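Local coordinates for extracellular protein containing a SCP domain (PDB 4IFA) that is of unknown function, an extracellular Bacillus anthracis protein that joins a CAP-associated N-terminal region to an SCP (CAP-family) domain, at residues A[215-220]-A[326-331]; A[75-80]-A[189-194]; A[69-74]-A[81-86]. All blocks are in the same frame, centred on the assembly; numbering follows the deposited sequence. Where two conformers were deposited one is given.

Contact 1: A[215-220]-A[326-331]; sequences QIENGN and GVYDKF
In the alpha/beta sandwich of the SCP (CAP-family) domain, helix 210-234 lies against the central sheet, and here Glu217 and Asn220 of that helix meet Val327 and the start of the hairpin turn that links strands 322-328 and 331-338. The short helix and strand segments run roughly antiparallel, at 145°, with their axes 7.3 Å apart at closest approach. Glu217 does most of the work. Its CG stands beside the backbone N (chi1 -71°) and the chain then runs out extended, laying CB and CG alongside the Val327 carbonyl and carrying the carboxylate to the turn. There Glu217 OE2 accepts from Asp329 N at 2.8 Å; the N-H points almost straight at the oxygen (173°) but reaches it from above the carboxylate plane. The other oxygen, Glu217 OE1, accepts a hydrogen bond from a water at 2.7 Å that also donates to Val327 O, so both carboxylate oxygens are tied to the strand end. Next to these polar bonds Val327 turns its branches to the helix: CG1 lies 4.0 Å from Glu217 CG and CG2 packs against Asn220 CB. The turn from Tyr328 to Phe331 is a type II' beta turn, closed by paired backbone bonds between those two residues. On its far side the Asp329 carboxylate forms a salt bridge with Lys258 of helix 244-260, while Asn220 OD1 accepts from Gly298 N. Asn220 ND2 is linked to the turn through a second water, which accepts from it at 3.0 Å and donates to Asp329 O at 2.7 Å.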
loop_
_atom_site.group_PDB
_atom_site.type_symbol
_atom_site.label_atom_id
_atom_site.label_comp_id
_atom_site.label_asym_id
_atom_site.label_seq_id
_atom_site.Cartn_x
_atom_site.Cartn_y
_atom_site.Cartn_z
ATOM N N GLN A 215 -4.620 14.632 -7.682
ATOM C CA GLN A 215 -4.410 14.588 -6.238
ATOM C C GLN A 215 -4.323 13.138 -5.719
ATOM O O GLN A 215 -3.482 12.811 -4.871
ATOM C CB GLN A 215 -5.549 15.302 -5.521
ATOM C CG GLN A 215 -5.607 16.796 -5.755
ATOM C CD GLN A 215 -6.823 17.437 -5.132
ATOM O OE1 GLN A 215 -7.958 17.021 -5.369
ATOM N NE2 GLN A 215 -6.594 18.480 -4.345
ATOM N N ILE A 216 -5.183 12.272 -6.248
ATOM C CA ILE A 216 -5.187 10.849 -5.870
ATOM C C ILE A 216 -3.858 10.200 -6.282
ATOM O O ILE A 216 -3.256 9.418 -5.507
ATOM C CB ILE A 216 -6.366 10.097 -6.499
ATOM C CG1 ILE A 216 -7.690 10.610 -5.950
ATOM C CG2 ILE A 216 -6.229 8.588 -6.233
ATOM C CD1 ILE A 216 -8.920 10.208 -6.808
ATOM N N GLU A 217 -3.414 10.518 -7.503
ATOM C CA GLU A 217 -2.140 9.993 -8.023
ATOM C C GLU A 217 -0.987 10.434 -7.127
ATOM O O GLU A 217 -0.110 9.621 -6.806
ATOM C CB GLU A 217 -1.933 10.475 -9.469
ATOM C CG GLU A 217 -2.892 9.780 -10.448
ATOM C CD GLU A 217 -3.266 10.580 -11.710
ATOM O OE1 GLU A 217 -2.741 11.696 -11.942
ATOM O OE2 GLU A 217 -4.105 10.039 -12.456
ATOM N N ASN A 218 -0.981 11.709 -6.739
ATOM C CA ASN A 218 0.072 12.253 -5.871
ATOM C C ASN A 218 0.134 11.499 -4.532
ATOM O O ASN A 218 1.216 11.261 -3.986
ATOM C CB ASN A 218 -0.135 13.757 -5.625
ATOM C CG ASN A 218 0.112 14.629 -6.877
ATOM O OD1 ASN A 218 -0.204 15.821 -6.878
ATOM N ND2 ASN A 218 0.660 14.044 -7.927
ATOM N N GLY A 219 -1.032 11.116 -4.000
ATOM C CA GLY A 219 -1.114 10.346 -2.754
ATOM C C GLY A 219 -0.520 8.965 -2.955
ATOM O O GLY A 219 0.264 8.465 -2.138
ATOM N N ASN A 220 -0.913 8.310 -4.038
ATOM C CA ASN A 220 -0.362 7.004 -4.344
ATOM C C ASN A 220 1.161 7.056 -4.498
ATOM O O ASN A 220 1.874 6.129 -4.099
ATOM C CB ASN A 220 -1.034 6.422 -5.580
ATOM C CG ASN A 220 -2.359 5.765 -5.281
ATOM O OD1 ASN A 220 -2.539 5.154 -4.209
ATOM N ND2 ASN A 220 -3.298 5.832 -6.236
ATOM N N GLY A 326 5.886 7.690 -10.058
ATOM C CA GLY A 326 4.911 8.384 -10.913
ATOM C C GLY A 326 3.707 7.500 -11.148
ATOM O O GLY A 326 3.846 6.358 -11.575
ATOM N N VAL A 327 2.527 8.047 -10.922
ATOM C CA VAL A 327 1.252 7.332 -11.032
ATOM C C VAL A 327 0.327 8.126 -11.936
ATOM O O VAL A 327 0.293 9.353 -11.869
ATOM C CB VAL A 327 0.609 7.123 -9.632
ATOM C CG1 VAL A 327 -0.763 6.480 -9.747
ATOM C CG2 VAL A 327 1.576 6.324 -8.694
ATOM N N TYR A 328 -0.363 7.413 -12.833
ATOM C CA TYR A 328 -1.344 7.994 -13.736
ATOM C C TYR A 328 -2.501 7.002 -13.786
ATOM O O TYR A 328 -2.338 5.873 -14.243
ATOM C CB TYR A 328 -0.764 8.237 -15.130
ATOM C CG TYR A 328 -1.658 9.034 -16.024
ATOM C CD1 TYR A 328 -1.686 10.406 -15.908
ATOM C CD2 TYR A 328 -2.484 8.413 -16.936
ATOM C CE1 TYR A 328 -2.525 11.186 -16.744
ATOM C CE2 TYR A 328 -3.305 9.163 -17.769
ATOM C CZ TYR A 328 -3.317 10.546 -17.655
ATOM O OH TYR A 328 -4.154 11.315 -18.475
ATOM N N ASP A 329 -3.649 7.407 -13.246
ATOM C CA ASP A 329 -4.784 6.510 -13.036
ATOM C C ASP A 329 -4.253 5.270 -12.283
ATOM O O ASP A 329 -3.635 5.438 -11.239
ATOM C CB ASP A 329 -5.525 6.205 -14.351
ATOM C CG ASP A 329 -6.984 5.714 -14.135
ATOM O OD1 ASP A 329 -7.427 5.432 -12.985
ATOM O OD2 ASP A 329 -7.727 5.694 -15.144
ATOM N N LYS A 330 -4.468 4.064 -12.791
ATOM C CA LYS A 330 -3.957 2.871 -12.115
ATOM C C LYS A 330 -2.717 2.292 -12.761
ATOM O O LYS A 330 -2.539 1.091 -12.781
ATOM C CB LYS A 330 -5.081 1.821 -11.913
ATOM C CG LYS A 330 -6.204 2.367 -10.994
ATOM C CD LYS A 330 -7.222 1.305 -10.698
ATOM C CE LYS A 330 -8.345 1.866 -9.855
ATOM N NZ LYS A 330 -9.496 0.909 -9.783
ATOM N N PHE A 331 -1.840 3.177 -13.278
ATOM C CA PHE A 331 -0.534 2.798 -13.794
ATOM C C PHE A 331 0.467 3.410 -12.821
ATOM O O PHE A 331 0.450 4.621 -12.581
ATOM C CB PHE A 331 -0.332 3.301 -15.250
ATOM C CG PHE A 331 -1.084 2.503 -16.272
ATOM C CD1 PHE A 331 -0.434 1.556 -17.067
ATOM C CD2 PHE A 331 -2.463 2.615 -16.361
ATOM C CE1 PHE A 331 -1.150 0.784 -17.942
ATOM C CE2 PHE A 331 -3.175 1.850 -17.267
ATOM C CZ PHE A 331 -2.496 0.931 -18.023
HETATM O O HOH W 1 -0.130 12.176 -11.989
HETATM O O HOH W 2 -4.075 6.816 -9.001
#

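Contact 2: A[75-80]-A[189-194]; sequences SAYGYE and LRQRPY
Tyr77 holds CG beside its backbone N (chi1 -52°), which swings its ring out from the loop of the 71-84 beta hairpin to meet the end of helix 185-191; on the helix, Gln191 bends at chi2 (-89°) and brings its amide back toward the two tyrosines of that loop. One face of the Tyr77 ring receives Gln191 CA. The Gln191 side chain crosses that of Tyr77 at about a right angle, amide and ring planes 55° apart, and Gln191 NE2 lies 3.8 Å from Tyr77 CE2. Arg190 passes Tyr77 in the opposite direction: its CB sits 4.0 Å from CD1 of the ring, and the chain, bent at both chi2 and chi3, returns its guanidinium to the loop backbone, edge-on to Gly78 CA. Arg190 NH1 comes to 3.3 Å from Tyr77 O. The loop that presents these groups is braced from inside by Ser75, whose OG accepts from Tyr77 N in an ST turn and donates to Tyr79 O at 2.7 Å. Tyr79 O also takes the Ser75 backbone N-H, and the same OG lies over the centre of the Tyr79 ring. The polar ends tie this N-terminal region to the SCP domain: Tyr77 OH bonds to Ser296 O and, in the turn after strand 322-328, to Lys330 NZ, while Gln191 bonds through OE1 to Ser296 OG and through NE2 to Asp297 OD2. Arg190 NH1 is joined to Gly78 O through a water by two weak bonds. Nearer the helix end, another water donates to Tyr77 OH at 2.9 Å and to Gln191 O at 3.3 Å.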
loop_
_atom_site.group_PDB
_atom_site.type_symbol
_atom_site.label_atom_id
_atom_site.label_comp_id
_atom_site.label_asym_id
_atom_site.label_seq_id
_atom_site.Cartn_x
_atom_site.Cartn_y
_atom_site.Cartn_z
ATOM N N SER A 75 -8.569 9.518 -1.904
ATOM C CA SER A 75 -8.440 8.177 -2.480
ATOM C C SER A 75 -9.400 8.114 -3.669
ATOM O O SER A 75 -10.242 9.018 -3.855
ATOM C CB SER A 75 -8.790 7.050 -1.494
ATOM O OG SER A 75 -10.226 6.956 -1.402
ATOM N N ALA A 76 -9.347 7.010 -4.402
ATOM C CA ALA A 76 -10.230 6.738 -5.534
ATOM C C ALA A 76 -11.536 6.050 -5.062
ATOM O O ALA A 76 -12.368 5.721 -5.901
ATOM C CB ALA A 76 -9.508 5.833 -6.559
ATOM N N TYR A 77 -11.748 5.940 -3.743
ATOM C CA TYR A 77 -12.842 5.143 -3.176
ATOM C C TYR A 77 -13.688 5.893 -2.140
ATOM O O TYR A 77 -14.196 5.290 -1.197
ATOM C CB TYR A 77 -12.285 3.817 -2.635
ATOM C CG TYR A 77 -11.453 3.085 -3.679
ATOM C CD1 TYR A 77 -12.072 2.477 -4.768
ATOM C CD2 TYR A 77 -10.068 3.074 -3.636
ATOM C CE1 TYR A 77 -11.331 1.844 -5.766
ATOM C CE2 TYR A 77 -9.331 2.431 -4.608
ATOM C CZ TYR A 77 -9.955 1.836 -5.674
ATOM O OH TYR A 77 -9.250 1.206 -6.664
ATOM N N GLY A 78 -13.767 7.197 -2.304
ATOM C CA GLY A 78 -14.657 8.011 -1.462
ATOM C C GLY A 78 -14.254 8.424 -0.051
ATOM O O GLY A 78 -15.053 9.063 0.664
ATOM N N TYR A 79 -13.130 7.932 0.420
ATOM C CA TYR A 79 -12.526 8.325 1.687
ATOM C C TYR A 79 -11.250 9.122 1.400
ATOM O O TYR A 79 -10.658 9.008 0.310
ATOM C CB TYR A 79 -12.245 7.131 2.619
ATOM C CG TYR A 79 -11.385 6.042 2.000
ATOM C CD1 TYR A 79 -9.993 6.166 1.925
ATOM C CD2 TYR A 79 -11.967 4.894 1.453
ATOM C CE1 TYR A 79 -9.213 5.168 1.342
ATOM C CE2 TYR A 79 -11.177 3.898 0.877
ATOM C CZ TYR A 79 -9.831 4.060 0.808
ATOM O OH TYR A 79 -9.054 3.077 0.230
ATOM N N GLU A 80 -10.852 9.940 2.361
ATOM C CA GLU A 80 -9.592 10.674 2.346
ATOM C C GLU A 80 -8.629 9.923 3.264
ATOM O O GLU A 80 -8.990 9.463 4.369
ATOM C CB GLU A 80 -9.766 12.101 2.878
ATOM C CG GLU A 80 -10.575 13.039 2.022
ATOM C CD GLU A 80 -10.754 14.354 2.719
ATOM O OE1 GLU A 80 -11.646 14.454 3.593
ATOM O OE2 GLU A 80 -10.016 15.293 2.389
ATOM N N LEU A 189 -15.971 -3.878 -0.809
ATOM C CA LEU A 189 -16.678 -3.997 -2.091
ATOM C C LEU A 189 -16.150 -3.020 -3.164
ATOM O O LEU A 189 -16.120 -3.358 -4.334
ATOM C CB LEU A 189 -18.180 -3.863 -1.867
ATOM C CG LEU A 189 -18.754 -5.010 -1.015
ATOM C CD1 LEU A 189 -20.174 -4.743 -0.608
ATOM C CD2 LEU A 189 -18.651 -6.351 -1.745
ATOM N N ARG A 190 -15.750 -1.819 -2.758
ATOM C CA ARG A 190 -15.166 -0.799 -3.660
ATOM C C ARG A 190 -13.757 -1.177 -4.169
ATOM O O ARG A 190 -13.473 -1.087 -5.375
ATOM C CB ARG A 190 -15.050 0.517 -2.879
ATOM C CG ARG A 190 -16.396 1.020 -2.363
ATOM C CD ARG A 190 -17.071 1.942 -3.290
ATOM N NE ARG A 190 -16.876 3.341 -2.908
ATOM C CZ ARG A 190 -17.701 4.028 -2.108
ATOM N NH1 ARG A 190 -17.453 5.308 -1.837
ATOM N NH2 ARG A 190 -18.783 3.457 -1.576
ATOM N N GLN A 191 -12.898 -1.577 -3.224
ATOM C CA GLN A 191 -11.500 -2.013 -3.479
ATOM C C GLN A 191 -11.454 -3.238 -4.392
ATOM O O GLN A 191 -10.614 -3.324 -5.289
ATOM C CB GLN A 191 -10.772 -2.381 -2.157
ATOM C CG GLN A 191 -10.115 -1.238 -1.295
ATOM C CD GLN A 191 -8.658 -0.900 -1.666
ATOM O OE1 GLN A 191 -7.839 -1.783 -1.965
ATOM N NE2 GLN A 191 -8.323 0.387 -1.607
ATOM N N ARG A 192 -12.348 -4.195 -4.141
ATOM C CA ARG A 192 -12.385 -5.484 -4.892
ATOM C C ARG A 192 -11.009 -6.133 -5.043
ATOM O O ARG A 192 -10.485 -6.262 -6.134
ATOM C CB ARG A 192 -13.014 -5.301 -6.280
ATOM C CG ARG A 192 -14.414 -4.761 -6.222
ATOM C CD ARG A 192 -15.148 -4.917 -7.551
ATOM N NE ARG A 192 -16.502 -4.351 -7.507
ATOM C CZ ARG A 192 -17.435 -4.535 -8.443
ATOM N NH1 ARG A 192 -17.192 -5.286 -9.518
ATOM N NH2 ARG A 192 -18.634 -3.970 -8.308
ATOM N N PRO A 193 -10.417 -6.567 -3.931
ATOM C CA PRO A 193 -9.062 -7.111 -4.041
ATOM C C PRO A 193 -8.938 -8.454 -4.742
ATOM O O PRO A 193 -7.828 -8.830 -5.124
ATOM C CB PRO A 193 -8.615 -7.264 -2.594
ATOM C CG PRO A 193 -9.728 -6.918 -1.765
ATOM C CD PRO A 193 -10.853 -6.389 -2.540
ATOM N N TYR A 194 -10.055 -9.170 -4.891
ATOM C CA TYR A 194 -10.070 -10.492 -5.495
ATOM C C TYR A 194 -11.224 -10.584 -6.507
ATOM O O TYR A 194 -12.061 -9.682 -6.590
ATOM C CB TYR A 194 -10.309 -11.558 -4.419
ATOM C CG TYR A 194 -9.650 -11.274 -3.074
ATOM C CD1 TYR A 194 -8.263 -11.357 -2.909
ATOM C CD2 TYR A 194 -10.417 -10.948 -1.965
ATOM C CE1 TYR A 194 -7.660 -11.090 -1.675
ATOM C CE2 TYR A 194 -9.820 -10.701 -0.709
ATOM C CZ TYR A 194 -8.462 -10.767 -0.577
ATOM O OH TYR A 194 -7.934 -10.514 0.675
HETATM O O HOH W 3 -10.419 -1.182 -7.771
HETATM O O HOH W 4 -17.688 7.000 1.157
#

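Contact 3: A[69-74]-A[81-86]; sequences PSRIEP and WWVYNQ
Strands 71-74 and 80-84 pair as an antiparallel beta hairpin at the edge of the seven-stranded sheet, tightest on the face of Arg71, Glu73, Trp81 and Val83. There Arg71 grips Glu73 side-on, NE to OE1 at 2.7 Å and NH1 to OE2 at 2.9 Å, in a salt bridge that fixes the guanidinium; Val83 CG2 packs over one of its faces. Glu73 CG stands between its N and carbonyl carbon (chi1 59°), placing the carboxylate where OE2 also accepts from Gln223 of helix 210-234, which covers this face. Backbone bonds join Arg71 with Val83 and Glu73 with Trp81. On the other face Ile72 is exposed and lies alongside Trp82, its CG1 4.2 Å from the five-membered-ring centroid, a CH-pi contact; helix 59-66 packs on Trp82 and Tyr84. Pro69 touches both rings, CG near Trp82 CE3 and CA over the Tyr84 face. At this end the pairing takes in a classic beta bulge, Ser70 and Arg71 both facing Val83: Ser70 N donates to Val83 O at 2.8 Å, and Arg71 N adds a weak bond. Beyond it, Asn85 ND2 donates to Asp226 OD2, while Asn85 OD1 accepts from Ser70 OG and Gln86 NE2, both at 2.9 Å.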
loop_
_atom_site.group_PDB
_atom_site.type_symbol
_atom_site.label_atom_id
_atom_site.label_comp_id
_atom_site.label_asym_id
_atom_site.label_seq_id
_atom_site.Cartn_x
_atom_site.Cartn_y
_atom_site.Cartn_z
ATOM N N PRO A 69 -2.842 14.327 11.430
ATOM C CA PRO A 69 -2.035 13.578 10.497
ATOM C C PRO A 69 -0.995 14.479 9.818
ATOM O O PRO A 69 -1.128 15.711 9.820
ATOM C CB PRO A 69 -3.056 13.111 9.460
ATOM C CG PRO A 69 -4.122 14.112 9.479
ATOM C CD PRO A 69 -4.173 14.652 10.877
ATOM N N SER A 70 0.024 13.853 9.243
ATOM C CA SER A 70 1.054 14.568 8.496
ATOM C C SER A 70 0.462 15.140 7.218
ATOM O O SER A 70 0.630 16.333 6.914
ATOM C CB SER A 70 2.172 13.603 8.113
ATOM O OG SER A 70 2.514 12.784 9.217
ATOM N N ARG A 71 -0.276 14.282 6.510
ATOM C CA ARG A 71 -0.855 14.581 5.183
ATOM C C ARG A 71 -2.314 14.120 5.187
ATOM O O ARG A 71 -2.639 13.104 5.815
ATOM C CB ARG A 71 -0.195 13.719 4.044
ATOM C CG ARG A 71 1.216 13.979 3.755
ATOM C CD ARG A 71 1.543 13.691 2.293
ATOM N NE ARG A 71 1.103 12.378 1.825
ATOM C CZ ARG A 71 1.692 11.238 2.173
ATOM N NH1 ARG A 71 1.262 10.080 1.685
ATOM N NH2 ARG A 71 2.720 11.240 3.001
ATOM N N ILE A 72 -3.149 14.826 4.435
ATOM C CA ILE A 72 -4.520 14.396 4.121
ATOM C C ILE A 72 -4.608 14.461 2.590
ATOM O O ILE A 72 -4.269 15.497 1.982
ATOM C CB ILE A 72 -5.614 15.241 4.757
ATOM C CG1 ILE A 72 -5.574 15.085 6.284
ATOM C CG2 ILE A 72 -6.979 14.769 4.229
ATOM C CD1 ILE A 72 -6.519 16.074 7.042
ATOM N N GLU A 73 -5.052 13.375 1.966
ATOM C CA GLU A 73 -5.120 13.296 0.503
ATOM C C GLU A 73 -6.268 12.381 0.074
ATOM O O GLU A 73 -6.582 11.427 0.783
ATOM C CB GLU A 73 -3.787 12.794 -0.050
ATOM C CG GLU A 73 -3.341 11.406 0.458
ATOM C CD GLU A 73 -1.841 11.183 0.434
ATOM O OE1 GLU A 73 -1.069 12.138 0.164
ATOM O OE2 GLU A 73 -1.435 10.032 0.701
ATOM N N PRO A 74 -6.878 12.656 -1.089
ATOM C CA PRO A 74 -8.009 11.834 -1.510
ATOM C C PRO A 74 -7.630 10.459 -1.998
ATOM O O PRO A 74 -6.502 10.258 -2.440
ATOM C CB PRO A 74 -8.609 12.638 -2.677
ATOM C CG PRO A 74 -7.489 13.428 -3.209
ATOM C CD PRO A 74 -6.604 13.745 -2.041
ATOM N N TRP A 81 -7.396 9.802 2.820
ATOM C CA TRP A 81 -6.361 9.214 3.651
ATOM C C TRP A 81 -5.775 10.242 4.598
ATOM O O TRP A 81 -5.349 11.340 4.166
ATOM C CB TRP A 81 -5.224 8.625 2.828
ATOM C CG TRP A 81 -5.465 7.390 2.043
ATOM C CD1 TRP A 81 -5.443 7.261 0.668
ATOM C CD2 TRP A 81 -5.644 6.074 2.564
ATOM N NE1 TRP A 81 -5.604 5.945 0.325
ATOM C CE2 TRP A 81 -5.694 5.190 1.460
ATOM C CE3 TRP A 81 -5.761 5.557 3.851
ATOM C CZ2 TRP A 81 -5.865 3.815 1.620
ATOM C CZ3 TRP A 81 -5.915 4.196 4.002
ATOM C CH2 TRP A 81 -5.999 3.346 2.883
ATOM N N TRP A 82 -5.715 9.894 5.875
ATOM C CA TRP A 82 -5.051 10.680 6.918
ATOM C C TRP A 82 -3.776 9.867 7.179
ATOM O O TRP A 82 -3.836 8.759 7.767
ATOM C CB TRP A 82 -5.914 10.764 8.177
ATOM C CG TRP A 82 -7.104 11.665 8.129
ATOM C CD1 TRP A 82 -7.879 11.971 7.051
ATOM C CD2 TRP A 82 -7.711 12.275 9.260
ATOM N NE1 TRP A 82 -8.919 12.804 7.446
ATOM C CE2 TRP A 82 -8.831 13.010 8.797
ATOM C CE3 TRP A 82 -7.404 12.293 10.625
ATOM C CZ2 TRP A 82 -9.657 13.748 9.662
ATOM C CZ3 TRP A 82 -8.206 13.052 11.477
ATOM C CH2 TRP A 82 -9.336 13.743 10.999
ATOM N N VAL A 83 -2.619 10.411 6.828
ATOM C CA VAL A 83 -1.368 9.658 6.853
ATOM C C VAL A 83 -0.500 10.071 8.029
ATOM O O VAL A 83 -0.193 11.243 8.199
ATOM C CB VAL A 83 -0.576 9.942 5.567
ATOM C CG1 VAL A 83 0.721 9.167 5.526
ATOM C CG2 VAL A 83 -1.424 9.555 4.359
ATOM N N TYR A 84 -0.076 9.088 8.817
ATOM C CA TYR A 84 0.824 9.247 9.954
ATOM C C TYR A 84 2.155 8.569 9.608
ATOM O O TYR A 84 2.371 7.405 9.938
ATOM C CB TYR A 84 0.193 8.626 11.212
ATOM C CG TYR A 84 -1.058 9.365 11.634
ATOM C CD1 TYR A 84 -1.017 10.369 12.586
ATOM C CD2 TYR A 84 -2.297 9.067 11.050
ATOM C CE1 TYR A 84 -2.170 11.087 12.952
ATOM C CE2 TYR A 84 -3.446 9.770 11.393
ATOM C CZ TYR A 84 -3.392 10.747 12.363
ATOM O OH TYR A 84 -4.544 11.436 12.702
ATOM N N ASN A 85 3.018 9.332 8.949
ATOM C CA ASN A 85 4.283 8.772 8.419
ATOM C C ASN A 85 5.541 9.359 9.024
ATOM O O ASN A 85 6.619 9.055 8.539
ATOM C CB ASN A 85 4.353 9.001 6.897
ATOM C CG ASN A 85 4.490 10.463 6.540
ATOM O OD1 ASN A 85 4.178 11.321 7.361
ATOM N ND2 ASN A 85 4.946 10.780 5.328
ATOM N N GLN A 86 5.453 10.139 10.079
ATOM C CA GLN A 86 6.685 10.786 10.580
ATOM C C GLN A 86 7.635 9.861 11.344
ATOM O O GLN A 86 8.814 10.187 11.533
ATOM C CB GLN A 86 6.373 12.097 11.307
ATOM C CG GLN A 86 5.716 13.169 10.378
ATOM C CD GLN A 86 6.583 13.608 9.170
ATOM O OE1 GLN A 86 7.684 14.153 9.345
ATOM N NE2 GLN A 86 6.071 13.403 7.947
HETATM O O HOH W 5 2.872 11.320 11.530
#

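In the fold
Contact 1 is the buried one, inside the SCP domain; contacts 2 and 3 are partly buried and share the 71-84 hairpin of the CAP-associated region, contact 3 its strands and contact 2 its connecting loop. Chemistry follows place: a carboxylate and waters bridge helix to turn in contact 1, tyrosines, an arginine and a glutamine carry contact 2, and contact 3 rests on backbone pairing with a salt bridge on its covered face. Contact 1 touches both of the others across the two regions. Helix 210-234 packs Gly219 against Glu73, and Ile216 against both Pro74 and Ser75, while Lys330 reaches Tyr77, so the helix of contact 1 packs against the hairpin.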